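PDB 3FAC: CENP-V/GFA domain-containing protein from Rhodobacter sphaeroides 2.4.1, which probably binds zinc and, as a member of the Gfa family, may act as a carbon-sulfur lyase, although its actual substrate is unknown. Local coordinates for residues Arg34-Val48 with His78-Val92. Sequence-based numbering, arbitrary orientation.
Sequences RGAIAATARLSDLRV and HHQRRSNPEEYGVNV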
ATOM      1  N   ARG A  34       4.083 -10.486  -0.690  1.00 23.79           N
ATOM      2  CA  ARG A  34       3.865  -9.216  -1.386  1.00 24.35           C
ATOM      3  C   ARG A  34       5.252  -8.685  -1.746  1.00 25.16           C
ATOM      4  O   ARG A  34       5.558  -8.446  -2.914  1.00 25.83           O
ATOM      5  CB  ARG A  34       3.196  -8.197  -0.465  1.00 26.29           C
ATOM      6  CG  ARG A  34       1.699  -7.994  -0.608  1.00 25.35           C
ATOM      7  CD  ARG A  34       1.282  -7.042   0.502  1.00 25.66           C
ATOM      8  NE  ARG A  34      -0.130  -6.688   0.514  1.00 25.02           N
ATOM      9  CZ  ARG A  34      -0.728  -6.102   1.548  1.00 25.00           C
ATOM     10  NH1 ARG A  34      -0.027  -5.819   2.641  1.00 24.15           N
ATOM     11  NH2 ARG A  34      -2.020  -5.795   1.492  1.00 24.20           N
ATOM     12  N   GLY A  35       6.078  -8.496  -0.715  1.00 25.26           N
ATOM     13  CA  GLY A  35       7.434  -8.010  -0.899  1.00 25.98           C
ATOM     14  C   GLY A  35       7.599  -6.500  -0.905  1.00 26.30           C
ATOM     15  O   GLY A  35       8.721  -5.992  -0.974  1.00 26.63           O
ATOM     16  N   ALA A  36       6.490  -5.775  -0.813  1.00 25.98           N
ATOM     17  CA  ALA A  36       6.529  -4.319  -0.839  1.00 25.02           C
ATOM     18  C   ALA A  36       6.918  -3.657   0.479  1.00 24.42           C
ATOM     19  O   ALA A  36       6.867  -4.271   1.541  1.00 23.82           O
ATOM     20  CB  ALA A  36       5.182  -3.784  -1.303  1.00 23.41           C
ATOM     21  N   ILE A  37       7.318  -2.394   0.382  1.00 26.05           N
ATOM     22  CA  ILE A  37       7.691  -1.582   1.536  1.00 25.80           C
ATOM     23  C   ILE A  37       6.515  -0.634   1.748  1.00 26.61           C
ATOM     24  O   ILE A  37       6.136   0.099   0.833  1.00 27.26           O
ATOM     25  CB  ILE A  37       8.968  -0.755   1.257  1.00 25.85           C
ATOM     26  CG1 ILE A  37      10.172  -1.690   1.118  1.00 25.60           C
ATOM     27  CG2 ILE A  37       9.202   0.240   2.371  1.00 24.58           C
ATOM     28  CD1 ILE A  37      11.479  -0.988   0.796  1.00 25.96           C
ATOM     29  N   ALA A  38       5.933  -0.648   2.941  1.00 26.52           N
ATOM     30  CA  ALA A  38       4.787   0.206   3.217  1.00 26.83           C
ATOM     31  C   ALA A  38       5.065   1.395   4.135  1.00 27.98           C
ATOM     32  O   ALA A  38       6.101   1.466   4.799  1.00 26.79           O
ATOM     33  CB  ALA A  38       3.651  -0.634   3.793  1.00 25.24           C
ATOM     34  N   ALA A  39       4.116   2.327   4.144  1.00 29.14           N
ATOM     35  CA  ALA A  39       4.162   3.534   4.964  1.00 29.12           C
ATOM     36  C   ALA A  39       2.716   3.806   5.372  1.00 29.70           C
ATOM     37  O   ALA A  39       1.801   3.592   4.581  1.00 29.64           O
ATOM     38  CB  ALA A  39       4.714   4.698   4.161  1.00 28.65           C
ATOM     39  N   THR A  40       2.510   4.276   6.598  1.00 30.38           N
ATOM     40  CA  THR A  40       1.163   4.529   7.107  1.00 32.29           C
ATOM     41  C   THR A  40       0.451   5.762   6.539  1.00 32.77           C
ATOM     42  O   THR A  40       1.077   6.639   5.948  1.00 31.75           O
ATOM     43  CB  THR A  40       1.182   4.637   8.652  1.00 33.22           C
ATOM     44  OG1 THR A  40       1.738   3.439   9.205  1.00 35.50           O
ATOM     45  CG2 THR A  40      -0.223   4.821   9.201  1.00 34.52           C
ATOM     46  N   ALA A  41      -0.868   5.804   6.725  1.00 33.68           N
ATOM     47  CA  ALA A  41      -1.703   6.914   6.274  1.00 34.37           C
ATOM     48  C   ALA A  41      -3.093   6.834   6.914  1.00 35.38           C
ATOM     49  O   ALA A  41      -3.745   5.794   6.865  1.00 34.56           O
ATOM     50  CB  ALA A  41      -1.825   6.893   4.758  1.00 32.10           C
ATOM     51  N   ARG A  42      -3.541   7.933   7.518  1.00 36.38           N
ATOM     52  CA  ARG A  42      -4.856   7.971   8.155  1.00 37.64           C
ATOM     53  C   ARG A  42      -5.941   7.661   7.126  1.00 37.94           C
ATOM     54  O   ARG A  42      -5.783   7.966   5.943  1.00 37.75           O
ATOM     55  CB  ARG A  42      -5.124   9.355   8.754  1.00 39.44           C
ATOM     56  CG  ARG A  42      -4.099   9.833   9.769  1.00 42.82           C
ATOM     57  CD  ARG A  42      -4.383  11.274  10.176  1.00 45.62           C
ATOM     58  NE  ARG A  42      -3.380  11.812  11.092  1.00 48.65           N
ATOM     59  CZ  ARG A  42      -3.220  11.414  12.352  1.00 50.33           C
ATOM     60  NH1 ARG A  42      -4.002  10.469  12.859  1.00 51.73           N
ATOM     61  NH2 ARG A  42      -2.276  11.965  13.108  1.00 50.64           N
ATOM     62  N   LEU A  43      -7.039   7.061   7.579  1.00 37.57           N
ATOM     63  CA  LEU A  43      -8.152   6.724   6.693  1.00 37.31           C
ATOM     64  C   LEU A  43      -8.619   7.932   5.896  1.00 36.58           C
ATOM     65  O   LEU A  43      -8.910   7.828   4.703  1.00 36.69           O
ATOM     66  CB  LEU A  43      -9.342   6.190   7.494  1.00 39.60           C
ATOM     67  CG  LEU A  43      -9.300   4.776   8.072  1.00 41.40           C
ATOM     68  CD1 LEU A  43     -10.620   4.491   8.778  1.00 41.48           C
ATOM     69  CD2 LEU A  43      -9.063   3.764   6.959  1.00 41.56           C
ATOM     70  N   SER A  44      -8.697   9.077   6.566  1.00 35.08           N
ATOM     71  CA  SER A  44      -9.138  10.308   5.924  1.00 33.18           C
ATOM     72  C   SER A  44      -8.047  10.986   5.096  1.00 31.60           C
ATOM     73  O   SER A  44      -8.225  12.111   4.632  1.00 31.36           O
ATOM     74  CB  SER A  44      -9.682  11.278   6.978  1.00 32.40           C
ATOM     75  OG  SER A  44      -8.780  11.413   8.062  1.00 33.97           O
ATOM     76  N   ASP A  45      -6.918  10.305   4.909  1.00 29.27           N
ATOM     77  CA  ASP A  45      -5.833  10.868   4.114  1.00 28.37           C
ATOM     78  C   ASP A  45      -5.636  10.136   2.787  1.00 27.35           C
ATOM     79  O   ASP A  45      -4.781  10.515   1.989  1.00 26.85           O
ATOM     80  CB  ASP A  45      -4.515  10.856   4.898  1.00 30.31           C
ATOM     81  CG  ASP A  45      -4.500  11.865   6.035  1.00 32.25           C
ATOM     82  OD1 ASP A  45      -4.877  13.033   5.803  1.00 31.88           O
ATOM     83  OD2 ASP A  45      -4.099  11.493   7.158  1.00 32.32           O
ATOM     84  N   LEU A  46      -6.427   9.094   2.545  1.00 24.57           N
ATOM     85  CA  LEU A  46      -6.307   8.331   1.305  1.00 23.64           C
ATOM     86  C   LEU A  46      -7.592   8.376   0.480  1.00 23.29           C
ATOM     87  O   LEU A  46      -8.683   8.109   0.980  1.00 23.91           O
ATOM     88  CB  LEU A  46      -5.914   6.878   1.616  1.00 22.66           C
ATOM     89  CG  LEU A  46      -5.535   5.945   0.456  1.00 21.70           C
ATOM     90  CD1 LEU A  46      -4.688   4.802   0.988  1.00 20.16           C
ATOM     91  CD2 LEU A  46      -6.783   5.414  -0.238  1.00 20.63           C
ATOM     92  N   ARG A  47      -7.444   8.707  -0.798  1.00 23.26           N
ATOM     93  CA  ARG A  47      -8.575   8.812  -1.705  1.00 23.96           C
ATOM     94  C   ARG A  47      -8.272   8.145  -3.051  1.00 23.00           C
ATOM     95  O   ARG A  47      -7.280   8.465  -3.702  1.00 23.49           O
ATOM     96  CB  ARG A  47      -8.914  10.291  -1.916  1.00 24.52           C
ATOM     97  CG  ARG A  47     -10.230  10.534  -2.633  1.00 29.42           C
ATOM     98  CD  ARG A  47     -10.561  12.023  -2.771  1.00 31.27           C
ATOM     99  NE  ARG A  47      -9.904  12.662  -3.912  1.00 32.76           N
ATOM    100  CZ  ARG A  47      -8.727  13.281  -3.864  1.00 35.44           C
ATOM    101  NH1 ARG A  47      -8.052  13.354  -2.723  1.00 36.25           N
ATOM    102  NH2 ARG A  47      -8.229  13.840  -4.962  1.00 34.45           N
ATOM    103  N   VAL A  48      -9.129   7.213  -3.458  1.00 22.84           N
ATOM    104  CA  VAL A  48      -8.968   6.514  -4.730  1.00 21.16           C
ATOM    105  C   VAL A  48      -9.442   7.427  -5.860  1.00 22.27           C
ATOM    106  O   VAL A  48     -10.638   7.657  -6.029  1.00 21.66           O
ATOM    107  CB  VAL A  48      -9.786   5.204  -4.744  1.00 21.52           C
ATOM    108  CG1 VAL A  48      -9.726   4.557  -6.123  1.00 21.41           C
ATOM    109  CG2 VAL A  48      -9.244   4.252  -3.692  1.00 18.46           C
ATOM    110  N   HIS A  78      -2.581  -0.433  -1.868  1.00 19.88           N
ATOM    111  CA  HIS A  78      -2.692  -0.136  -0.443  1.00 21.51           C
ATOM    112  C   HIS A  78      -3.546  -1.179   0.271  1.00 23.19           C
ATOM    113  O   HIS A  78      -4.149  -2.041  -0.367  1.00 22.72           O
ATOM    114  CB  HIS A  78      -3.336   1.238  -0.251  1.00 20.11           C
ATOM    115  CG  HIS A  78      -4.756   1.304  -0.725  1.00 19.42           C
ATOM    116  ND1 HIS A  78      -5.109   1.134  -2.046  1.00 18.71           N
ATOM    117  CD2 HIS A  78      -5.914   1.489  -0.048  1.00 18.99           C
ATOM    118  CE1 HIS A  78      -6.422   1.211  -2.163  1.00 19.78           C
ATOM    119  NE2 HIS A  78      -6.935   1.426  -0.965  1.00 19.80           N
ATOM    120  N   HIS A  79      -3.600  -1.086   1.597  1.00 25.92           N
ATOM    121  CA  HIS A  79      -4.397  -2.006   2.399  1.00 28.87           C
ATOM    122  C   HIS A  79      -4.761  -1.391   3.743  1.00 31.76           C
ATOM    123  O   HIS A  79      -4.078  -0.494   4.233  1.00 32.05           O
ATOM    124  CB  HIS A  79      -3.641  -3.314   2.644  1.00 28.62           C
ATOM    125  CG  HIS A  79      -2.470  -3.172   3.566  1.00 27.17           C
ATOM    126  ND1 HIS A  79      -1.269  -2.628   3.167  1.00 26.66           N
ATOM    127  CD2 HIS A  79      -2.320  -3.501   4.872  1.00 26.20           C
ATOM    128  CE1 HIS A  79      -0.428  -2.631   4.187  1.00 26.40           C
ATOM    129  NE2 HIS A  79      -1.042  -3.154   5.233  1.00 25.49           N
ATOM    130  N   GLN A  80      -5.845  -1.878   4.333  1.00 35.75           N
ATOM    131  CA  GLN A  80      -6.287  -1.389   5.629  1.00 38.68           C
ATOM    132  C   GLN A  80      -5.721  -2.311   6.701  1.00 40.50           C
ATOM    133  O   GLN A  80      -6.249  -3.397   6.938  1.00 39.58           O
ATOM    134  CB  GLN A  80      -7.815  -1.376   5.705  1.00 39.34           C
ATOM    135  CG  GLN A  80      -8.362  -0.881   7.035  1.00 42.22           C
ATOM    136  CD  GLN A  80      -9.878  -0.892   7.083  1.00 44.12           C
ATOM    137  OE1 GLN A  80     -10.541  -0.214   6.295  1.00 44.39           O
ATOM    138  NE2 GLN A  80     -10.436  -1.668   8.008  1.00 44.42           N
ATOM    139  N   ARG A  81      -4.638  -1.867   7.335  1.00 43.40           N
ATOM    140  CA  ARG A  81      -3.970  -2.631   8.382  1.00 45.75           C
ATOM    141  C   ARG A  81      -4.935  -3.386   9.288  1.00 47.65           C
ATOM    142  O   ARG A  81      -6.087  -2.981   9.481  1.00 47.56           O
ATOM    143  CB  ARG A  81      -3.108  -1.708   9.245  1.00 46.31           C
ATOM    144  CG  ARG A  81      -1.946  -1.065   8.518  1.00 47.59           C
ATOM    145  CD  ARG A  81      -1.043  -0.324   9.497  1.00 47.62           C
ATOM    146  NE  ARG A  81       0.114   0.273   8.838  1.00 47.46           N
ATOM    147  CZ  ARG A  81       1.038  -0.415   8.170  1.00 48.51           C
ATOM    148  NH1 ARG A  81       0.945  -1.735   8.064  1.00 48.35           N
ATOM    149  NH2 ARG A  81       2.060   0.221   7.609  1.00 48.94           N
ATOM    150  N   ARG A  82      -4.458  -4.493   9.848  1.00 48.82           N
ATOM    151  CA  ARG A  82      -5.273  -5.315  10.735  1.00 50.16           C
ATOM    152  C   ARG A  82      -5.007  -4.977  12.198  1.00 49.87           C
ATOM    153  O   ARG A  82      -5.780  -5.348  13.082  1.00 49.69           O
ATOM    154  CB  ARG A  82      -5.009  -6.800  10.482  1.00 51.11           C
ATOM    155  CG  ARG A  82      -5.482  -7.715  11.601  1.00 52.52           C
ATOM    156  CD  ARG A  82      -5.356  -9.197  11.286  1.00 54.05           C
ATOM    157  NE  ARG A  82      -5.499 -10.024  12.481  1.00 54.84           N
ATOM    158  CZ  ARG A  82      -4.520 -10.262  13.343  1.00 54.59           C
ATOM    159  NH1 ARG A  82      -3.318  -9.736  13.147  1.00 54.53           N
ATOM    160  NH2 ARG A  82      -4.740 -11.026  14.404  1.00 53.46           N
ATOM    161  N   SER A  83      -3.908  -4.273  12.448  1.00 49.09           N
ATOM    162  CA  SER A  83      -3.612  -3.760  13.781  1.00 48.93           C
ATOM    163  C   SER A  83      -4.353  -2.454  14.046  1.00 49.28           C
ATOM    164  O   SER A  83      -4.808  -2.203  15.161  1.00 49.05           O
ATOM    165  CB  SER A  83      -2.106  -3.554  13.953  1.00 48.56           C
ATOM    166  OG  SER A  83      -1.663  -2.410  13.244  1.00 48.21           O
ATOM    167  N   ASN A  84      -4.470  -1.625  13.013  1.00 20.00           N
ATOM    168  CA  ASN A  84      -5.161  -0.347  13.131  1.00 20.00           C
ATOM    169  C   ASN A  84      -6.149  -0.120  11.990  1.00 20.00           C
ATOM    170  O   ASN A  84      -5.759   0.252  10.884  1.00 48.81           O
ATOM    171  CB  ASN A  84      -4.154   0.803  13.192  1.00 20.00           C
ATOM    172  CG  ASN A  84      -4.721   2.039  13.862  1.00 20.00           C
ATOM    173  OD1 ASN A  84      -5.921   2.307  13.785  1.00 20.00           O
ATOM    174  ND2 ASN A  84      -3.860   2.799  14.528  1.00 20.00           N
ATOM    175  N   PRO A  85      -7.429  -0.346  12.269  1.00 49.06           N
ATOM    176  CA  PRO A  85      -8.487  -0.117  11.276  1.00 49.43           C
ATOM    177  C   PRO A  85      -8.636   1.336  10.811  1.00 49.15           C
ATOM    178  O   PRO A  85      -9.441   1.632   9.925  1.00 48.70           O
ATOM    179  CB  PRO A  85      -9.737  -0.627  11.990  1.00 49.43           C
ATOM    180  CG  PRO A  85      -9.198  -1.754  12.817  1.00 49.64           C
ATOM    181  CD  PRO A  85      -7.940  -1.147  13.396  1.00 49.77           C
ATOM    182  N   GLU A  86      -7.864   2.237  11.412  1.00 48.75           N
ATOM    183  CA  GLU A  86      -7.910   3.649  11.048  1.00 47.33           C
ATOM    184  C   GLU A  86      -6.686   4.040  10.228  1.00 45.63           C
ATOM    185  O   GLU A  86      -6.413   5.222  10.028  1.00 45.71           O
ATOM    186  CB  GLU A  86      -7.981   4.523  12.303  1.00 48.25           C
ATOM    187  CG  GLU A  86      -9.310   4.472  13.031  1.00 49.33           C
ATOM    188  CD  GLU A  86     -10.452   5.008  12.189  1.00 50.88           C
ATOM    189  OE1 GLU A  86     -10.358   6.162  11.717  1.00 51.22           O
ATOM    190  OE2 GLU A  86     -11.447   4.276  12.004  1.00 51.69           O
ATOM    191  N   GLU A  87      -5.948   3.041   9.759  1.00 43.73           N
ATOM    192  CA  GLU A  87      -4.759   3.298   8.959  1.00 42.09           C
ATOM    193  C   GLU A  87      -4.762   2.506   7.660  1.00 40.00           C
ATOM    194  O   GLU A  87      -5.516   1.550   7.489  1.00 39.46           O
ATOM    195  CB  GLU A  87      -3.485   2.937   9.733  1.00 42.88           C
ATOM    196  CG  GLU A  87      -3.226   3.748  10.982  1.00 42.66           C
ATOM    197  CD  GLU A  87      -1.874   3.437  11.593  1.00 42.05           C
ATOM    198  OE1 GLU A  87      -1.543   2.241  11.732  1.00 40.77           O
ATOM    199  OE2 GLU A  87      -1.142   4.388  11.939  1.00 42.99           O
ATOM    200  N   TYR A  88      -3.892   2.924   6.752  1.00 37.72           N
ATOM    201  CA  TYR A  88      -3.732   2.276   5.466  1.00 35.96           C
ATOM    202  C   TYR A  88      -2.247   1.999   5.305  1.00 34.82           C
ATOM    203  O   TYR A  88      -1.414   2.743   5.817  1.00 35.79           O
ATOM    204  CB  TYR A  88      -4.172   3.197   4.326  1.00 36.69           C
ATOM    205  CG  TYR A  88      -5.653   3.252   4.034  1.00 35.99           C
ATOM    206  CD1 TYR A  88      -6.358   2.108   3.661  1.00 36.13           C
ATOM    207  CD2 TYR A  88      -6.335   4.465   4.056  1.00 36.82           C
ATOM    208  CE1 TYR A  88      -7.708   2.178   3.306  1.00 36.02           C
ATOM    209  CE2 TYR A  88      -7.680   4.546   3.704  1.00 36.58           C
ATOM    210  CZ  TYR A  88      -8.359   3.402   3.328  1.00 35.90           C
ATOM    211  OH  TYR A  88      -9.683   3.493   2.960  1.00 34.66           O
ATOM    212  N   GLY A  89      -1.923   0.922   4.603  1.00 32.29           N
ATOM    213  CA  GLY A  89      -0.538   0.594   4.343  1.00 29.04           C
ATOM    214  C   GLY A  89      -0.394   0.842   2.858  1.00 27.29           C
ATOM    215  O   GLY A  89      -1.085   0.211   2.062  1.00 28.30           O
ATOM    216  N   VAL A  90       0.482   1.765   2.475  1.00 25.49           N
ATOM    217  CA  VAL A  90       0.660   2.091   1.066  1.00 22.34           C
ATOM    218  C   VAL A  90       1.972   1.588   0.479  1.00 22.02           C
ATOM    219  O   VAL A  90       3.011   1.606   1.140  1.00 23.28           O
ATOM    220  CB  VAL A  90       0.588   3.619   0.836  1.00 21.75           C
ATOM    221  CG1 VAL A  90       0.711   3.935  -0.650  1.00 20.37           C
ATOM    222  CG2 VAL A  90      -0.713   4.163   1.378  1.00 20.74           C
ATOM    223  N   ASN A  91       1.908   1.143  -0.771  1.00 19.47           N
ATOM    224  CA  ASN A  91       3.078   0.654  -1.488  1.00 18.24           C
ATOM    225  C   ASN A  91       3.909   1.887  -1.889  1.00 18.31           C
ATOM    226  O   ASN A  91       3.522   2.634  -2.793  1.00 17.35           O
ATOM    227  CB  ASN A  91       2.626  -0.098  -2.744  1.00 17.61           C
ATOM    228  CG  ASN A  91       3.735  -0.919  -3.377  1.00 17.88           C
ATOM    229  OD1 ASN A  91       4.897  -0.517  -3.394  1.00 18.43           O
ATOM    230  ND2 ASN A  91       3.372  -2.073  -3.920  1.00 16.65           N
ATOM    231  N   VAL A  92       5.039   2.099  -1.217  1.00 16.36           N
ATOM    232  CA  VAL A  92       5.898   3.250  -1.508  1.00 16.89           C
ATOM    233  C   VAL A  92       6.328   3.325  -2.977  1.00 15.52           C
ATOM    234  O   VAL A  92       6.499   4.411  -3.527  1.00 14.53           O
ATOM    235  CB  VAL A  92       7.190   3.244  -0.628  1.00 16.48           C
ATOM    236  CG1 VAL A  92       6.826   3.142   0.850  1.00 18.01           C
ATOM    237  CG2 VAL A  92       8.105   2.099  -1.036  1.00 16.19           C
TER
HETATM  238  O   HOH W   1       7.358  -1.197  -2.285  1.00 26.36           O
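Strand 38-42 runs antiparallel to strand 87-91 at 144°, forming an edge of a five-stranded sheet, and Val90 N donates to Ala39 O (3.1 Å) while Val92 N makes a nearly straight bond to Ile37 O. Tyr88 illustrates how an aromatic ring is clamped where two sheets meet, here the five- and three-stranded sheets of the Gfa domain, a member of the beta-tent clan: Leu43 CD2, from the loop after strand 38-42, lies over one face and Leu46 CD1, from strand 46-50, over the other, each 3.9 Å from the ring centroid. Leu46 holds CG anti to its backbone N (chi1 -171°), a setting that carries CD1 beneath the ring and on to Val90 CG2. On the sheet face of Ala38 and Thr40, Arg34 reaches with an extended chain to place NH1 above the centre of the His79 imidazole, the two planes 50° apart, while Tyr76 OH bonds His79 ND1. Replacing His79 with an alanine would probably leave the Arg34 guanidinium without the ring beneath it and Tyr76 OH without its ND1 partner. The chemistry is thus divided: aliphatic carbons grip Tyr88 on the face shared with Ala41 and Val90, whereas the other carries a guanidinium laid over an imidazole that Tyr76 OH holds in place.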